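Local atomic coordinates of nudix Hydrolase, RenU (Mycolicibacterium smegmatis, PDB entry 6UUF), a protein that probably hydrolyses nucleoside diphosphates linked to another group, NADH being a likely substrate, with Mg(2+) as cofactor, as a member of the Nudix hydrolase family. Residues A77-L81 / T120-S126. The protein carries 3 engineered substitutions. Coordinates in Å, arbitrary orientation, origin at the centre of the assembly. Numbering follows the deposited sequence.
Sequences AAAGL and TVPNRES. Engineered in segment 77-81: Ala77 (natural residue Glu), Ala78 (natural residue Glu).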
loop_
_atom_site.group_PDB
_atom_site.type_symbol
_atom_site.label_atom_id
_atom_site.label_comp_id
_atom_site.label_asym_id
_atom_site.label_seq_id
_atom_site.Cartn_x
_atom_site.Cartn_y
_atom_site.Cartn_z
ATOM N N ALA A 77 -11.784 -1.360 -2.779
ATOM C CA ALA A 77 -12.082 -2.761 -3.198
ATOM C C ALA A 77 -11.784 -3.821 -2.126
ATOM O O ALA A 77 -12.584 -4.753 -1.909
ATOM C CB ALA A 77 -11.353 -3.102 -4.484
ATOM N N ALA A 78 -10.678 -3.629 -1.413
ATOM C CA ALA A 78 -10.218 -4.581 -0.414
ATOM C C ALA A 78 -10.848 -4.391 0.945
ATOM O O ALA A 78 -10.951 -5.349 1.681
ATOM C CB ALA A 78 -8.708 -4.498 -0.281
ATOM N N ALA A 79 -11.237 -3.171 1.300
ATOM C CA ALA A 79 -11.648 -2.854 2.666
ATOM C C ALA A 79 -12.947 -2.066 2.809
ATOM O O ALA A 79 -13.406 -1.873 3.940
ATOM C CB ALA A 79 -10.529 -2.116 3.392
ATOM N N GLY A 80 -13.554 -1.646 1.696
ATOM C CA GLY A 80 -14.786 -0.868 1.724
ATOM C C GLY A 80 -14.601 0.558 2.211
ATOM O O GLY A 80 -15.577 1.216 2.572
ATOM N N LEU A 81 -13.372 1.072 2.204
ATOM C CA LEU A 81 -13.126 2.402 2.730
ATOM C C LEU A 81 -13.655 3.447 1.761
ATOM O O LEU A 81 -13.329 3.375 0.578
ATOM C CB LEU A 81 -11.628 2.645 2.911
ATOM C CG LEU A 81 -10.881 1.675 3.826
ATOM C CD1 LEU A 81 -9.424 2.081 3.935
ATOM C CD2 LEU A 81 -11.540 1.612 5.182
ATOM N N THR A 120 -13.741 -1.558 8.562
ATOM C CA THR A 120 -13.427 -2.089 7.241
ATOM C C THR A 120 -14.419 -3.234 7.002
ATOM O O THR A 120 -14.878 -3.872 7.960
ATOM C CB THR A 120 -11.951 -2.600 7.156
ATOM O OG1 THR A 120 -11.743 -3.654 8.084
ATOM C CG2 THR A 120 -10.984 -1.535 7.550
ATOM N N VAL A 121 -14.764 -3.458 5.735
ATOM C CA VAL A 121 -15.462 -4.658 5.305
ATOM C C VAL A 121 -14.503 -5.424 4.391
ATOM O O VAL A 121 -14.250 -4.964 3.277
ATOM C CB VAL A 121 -16.784 -4.332 4.565
ATOM C CG1 VAL A 121 -17.550 -5.623 4.232
ATOM C CG2 VAL A 121 -17.630 -3.396 5.414
ATOM N N PRO A 122 -13.942 -6.571 4.868
ATOM C CA PRO A 122 -12.977 -7.294 4.023
ATOM C C PRO A 122 -13.634 -7.923 2.781
ATOM O O PRO A 122 -14.806 -8.328 2.815
ATOM C CB PRO A 122 -12.373 -8.353 4.965
ATOM C CG PRO A 122 -13.390 -8.538 6.032
ATOM C CD PRO A 122 -14.121 -7.230 6.181
ATOM N N ASN A 123 -12.884 -7.923 1.689
ATOM C CA ASN A 123 -13.298 -8.503 0.431
ATOM C C ASN A 123 -12.022 -8.851 -0.359
ATOM O O ASN A 123 -10.916 -8.545 0.099
ATOM C CB ASN A 123 -14.162 -7.489 -0.325
ATOM C CG ASN A 123 -15.144 -8.143 -1.283
ATOM O OD1 ASN A 123 -15.281 -9.375 -1.324
ATOM N ND2 ASN A 123 -15.834 -7.318 -2.071
ATOM N N ARG A 124 -12.158 -9.500 -1.518
ATOM C CA ARG A 124 -11.003 -9.811 -2.365
ATOM C C ARG A 124 -9.987 -10.700 -1.593
ATOM O O ARG A 124 -10.410 -11.695 -0.977
ATOM C CB ARG A 124 -10.388 -8.509 -2.932
ATOM C CG ARG A 124 -11.303 -7.733 -3.883
ATOM C CD ARG A 124 -10.997 -8.076 -5.335
ATOM N NE ARG A 124 -11.728 -7.247 -6.292
ATOM C CZ ARG A 124 -11.498 -7.214 -7.611
ATOM N NH1 ARG A 124 -10.547 -7.966 -8.172
ATOM N NH2 ARG A 124 -12.228 -6.412 -8.386
ATOM N N GLU A 125 -8.697 -10.329 -1.561
ATOM C CA GLU A 125 -7.660 -11.138 -0.869
ATOM C C GLU A 125 -7.480 -10.758 0.627
ATOM O O GLU A 125 -6.523 -11.212 1.288
ATOM C CB GLU A 125 -6.282 -11.165 -1.602
ATOM C CG GLU A 125 -6.076 -10.253 -2.794
ATOM C CD GLU A 125 -5.723 -8.834 -2.410
ATOM O OE1 GLU A 125 -6.630 -7.972 -2.439
ATOM O OE2 GLU A 125 -4.533 -8.598 -2.100
ATOM N N SER A 126 -8.399 -9.938 1.153
ATOM C CA SER A 126 -8.360 -9.521 2.554
ATOM C C SER A 126 -8.810 -10.691 3.404
ATOM O O SER A 126 -10.020 -10.960 3.550
ATOM C CB SER A 126 -9.228 -8.279 2.792
ATOM O OG SER A 126 -8.796 -7.220 1.944
#
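Ala78 has more surface covered here than any other residue of the two segments, and its carbonyl does much of the bonding. At the C-terminal end of helix 67-79, carbonyls run out of amide partners within the helix, and the loop before strand 126-133 and the first residue of that strand supply donors. Ala78 O accepts both from Asn123 N (3.2 Å) and from Ser126 OG (2.9 Å). Serine suits this spot because its short hydroxyl can give its proton to Ala78 O while its oxygen also bonds to Gln42 on strand 37-44. A type II' turn from Asn123 to Ser126, closed by Ser126 N to Asn123 O (3.1 Å), brings Ser126 back beside Asn123, so that both can donate to Ala78 O. The helix end belongs to the Nudix box, whose closing pattern is Glu-Glu-x-Gly-hydrophobic. Ala77 and Ala78 are engineered replacements of the two glutamates, which in this family typically help bind the metal; Gly80 and Leu81 complete the pattern. Ala79 makes the second anchor: its O receives Val121 N at 2.8 Å, with Thr120 CA approaching the same oxygen at 3.3 Å in a CA-H...O contact. Its small methyl lets the loop lie close, Ala79 CB standing 4.1 Å from Thr120 CB, and both side chains rest on Leu129. Gly80 then leaves the helix with positive phi, a conformation easiest for glycine; a CB there would also crowd Val121. Leu81 brings CD2 to within 4.0 Å of Thr120 CG2, and its side chain also touches Leu40 and Leu118. Ala77 meets the turn mainly through its carbonyl, Ala77 O lying 3.5 Å from Asn123 CB and 3.8 Å from Arg124 CG.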